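Putative ABC transporter subunit, substrate-binding component (Rhodopseudomonas palustris, PDB 4EVQ) binds 4-hydroxybenzoate, and probably related benzoate derivatives, as the likely substrate-binding component of an ABC transporter for their uptake. Local coordinates at residues A[19-24]-A[85-90]. Numbering follows the deposited sequence.
With PHB (p-hydroxybenzoic acid), chain H.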
loop_
_atom_site.group_PDB
_atom_site.type_symbol
_atom_site.label_atom_id
_atom_site.label_comp_id
_atom_site.label_asym_id
_atom_site.label_seq_id
_atom_site.Cartn_x
_atom_site.Cartn_y
_atom_site.Cartn_z
ATOM N N VAL A 19 -0.846 17.043 -12.580
ATOM C CA VAL A 19 -0.697 16.090 -11.483
ATOM C C VAL A 19 0.555 15.271 -11.777
ATOM O O VAL A 19 0.610 14.501 -12.756
ATOM C CB VAL A 19 -1.935 15.230 -11.335
ATOM C CG1 VAL A 19 -1.714 14.223 -10.194
ATOM C CG2 VAL A 19 -3.166 16.071 -11.025
ATOM N N GLY A 20 1.584 15.469 -10.969
ATOM C CA GLY A 20 2.798 14.711 -11.113
ATOM C C GLY A 20 2.672 13.362 -10.465
ATOM O O GLY A 20 2.271 13.305 -9.309
ATOM N N LEU A 21 2.973 12.308 -11.197
ATOM C CA LEU A 21 2.874 10.936 -10.706
ATOM C C LEU A 21 4.229 10.373 -10.674
ATOM O O LEU A 21 4.824 10.128 -11.735
ATOM C CB LEU A 21 2.015 10.039 -11.569
ATOM C CG LEU A 21 0.579 10.349 -11.810
ATOM C CD1 LEU A 21 -0.111 9.138 -12.478
ATOM C CD2 LEU A 21 -0.094 10.625 -10.489
ATOM N N LEU A 22 4.771 10.159 -9.499
ATOM C CA LEU A 22 6.060 9.512 -9.334
ATOM C C LEU A 22 5.798 8.092 -8.889
ATOM O O LEU A 22 5.367 7.864 -7.749
ATOM C CB LEU A 22 6.894 10.253 -8.282
ATOM C CG LEU A 22 8.312 9.737 -8.035
ATOM C CD1 LEU A 22 9.194 9.963 -9.264
ATOM C CD2 LEU A 22 8.977 10.338 -6.778
ATOM N N LEU A 23 6.004 7.150 -9.783
ATOM C CA LEU A 23 5.623 5.763 -9.543
ATOM C C LEU A 23 6.575 4.867 -10.261
ATOM O O LEU A 23 7.243 5.316 -11.203
ATOM C CB LEU A 23 4.185 5.484 -10.021
ATOM C CG LEU A 23 3.058 6.131 -9.201
ATOM C CD1 LEU A 23 1.757 5.991 -9.960
ATOM C CD2 LEU A 23 2.987 5.446 -7.847
ATOM N N PRO A 24 6.623 3.584 -9.865
ATOM C CA PRO A 24 7.436 2.624 -10.617
ATOM C C PRO A 24 6.735 2.188 -11.885
ATOM O O PRO A 24 5.786 1.417 -11.826
ATOM C CB PRO A 24 7.629 1.481 -9.640
ATOM C CG PRO A 24 6.414 1.539 -8.750
ATOM C CD PRO A 24 6.056 2.994 -8.638
ATOM N N VAL A 85 0.158 19.237 -8.118
ATOM C CA VAL A 85 -0.080 18.206 -7.092
ATOM C C VAL A 85 0.908 17.109 -7.367
ATOM O O VAL A 85 1.269 16.897 -8.526
ATOM C CB VAL A 85 -1.526 17.612 -7.213
ATOM C CG1 VAL A 85 -1.770 16.440 -6.225
ATOM C CG2 VAL A 85 -2.587 18.742 -7.001
ATOM N N LEU A 86 1.371 16.460 -6.305
ATOM C CA LEU A 86 2.309 15.347 -6.399
ATOM C C LEU A 86 1.707 14.077 -5.803
ATOM O O LEU A 86 1.190 14.097 -4.689
ATOM C CB LEU A 86 3.588 15.690 -5.645
ATOM C CG LEU A 86 4.677 14.636 -5.524
ATOM C CD1 LEU A 86 5.245 14.285 -6.875
ATOM C CD2 LEU A 86 5.774 15.190 -4.626
ATOM N N ILE A 87 1.697 13.021 -6.592
ATOM C CA ILE A 87 1.185 11.712 -6.137
ATOM C C ILE A 87 2.285 10.671 -6.332
ATOM O O ILE A 87 2.734 10.417 -7.450
ATOM C CB ILE A 87 -0.126 11.309 -6.849
ATOM C CG1 ILE A 87 -1.197 12.373 -6.612
ATOM C CG2 ILE A 87 -0.582 9.901 -6.399
ATOM C CD1 ILE A 87 -2.485 12.100 -7.318
ATOM N N GLY A 88 2.736 10.068 -5.241
ATOM C CA GLY A 88 3.716 8.985 -5.321
ATOM C C GLY A 88 4.140 8.614 -3.929
ATOM O O GLY A 88 3.794 9.294 -2.946
ATOM N N THR A 89 4.794 7.464 -3.736
ATOM C CA THR A 89 5.084 6.437 -4.705
ATOM C C THR A 89 4.854 5.062 -4.061
ATOM O O THR A 89 4.153 4.975 -3.030
ATOM C CB THR A 89 6.496 6.612 -5.225
ATOM O OG1 THR A 89 6.771 5.592 -6.232
ATOM C CG2 THR A 89 7.537 6.508 -4.127
ATOM N N VAL A 90 5.413 4.003 -4.628
ATOM C CA VAL A 90 5.301 2.640 -4.100
ATOM C C VAL A 90 6.326 2.245 -3.087
ATOM O O VAL A 90 5.974 1.787 -2.007
ATOM C CB VAL A 90 5.307 1.628 -5.279
ATOM C CG1 VAL A 90 5.426 0.181 -4.801
ATOM C CG2 VAL A 90 4.027 1.792 -6.121
HETATM C "C1'" PHB H . 6.750 -0.191 0.298
HETATM O "O1'" PHB H . 7.943 -0.154 -0.080
HETATM O "O2'" PHB H . 6.271 0.638 1.168
HETATM C C1 PHB H . 5.791 -1.183 -0.232
HETATM C C2 PHB H . 6.022 -1.753 -1.484
HETATM C C3 PHB H . 5.137 -2.697 -1.980
HETATM C C4 PHB H . 4.065 -3.071 -1.237
HETATM C C5 PHB H . 3.803 -2.503 -0.004
HETATM C C6 PHB H . 4.680 -1.576 0.476
HETATM O O4 PHB H . 3.196 -3.990 -1.700
#
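I87 fills the hollow between V19 and L21 on one face of a parallel strand pair: its CD1 meets V19 CG1 at 3.7 Å, while its CB takes the L21 methyl CD2 against it, also at 3.7 Å. The side chains of L21 and I87 run alongside each other in the same direction. On the opposite face G20 offers no bump, and L86 CD1 comes to 4.0 Å from G20 O; L22 and L86 both reach L77 of helix 67-80 and M98 of helix 92-105. Three backbone bonds tie the strands, G20 N to V85 O, I87 N to G20 O and L22 N to I87 O. Beyond them a cis peptide precedes T89, whose CB bulges against L22 O at 3.0 Å and whose OG1 is hydrogen-bonded to D63. V90 then sets CG2 against the P24 ring, a tight 3.4 Å from CD. The paired backbone bonds thus end as these central strands of the Rossmann-like lobe reach the pocket, and side-chain packing and polar partners outside the pair take over: V90 meets p-hydroxybenzoic acid with its methyl CG1, 3.9 Å from ring atom C2, and with its O, also held by N113, 3.1 Å from the carboxylate carbon C1'.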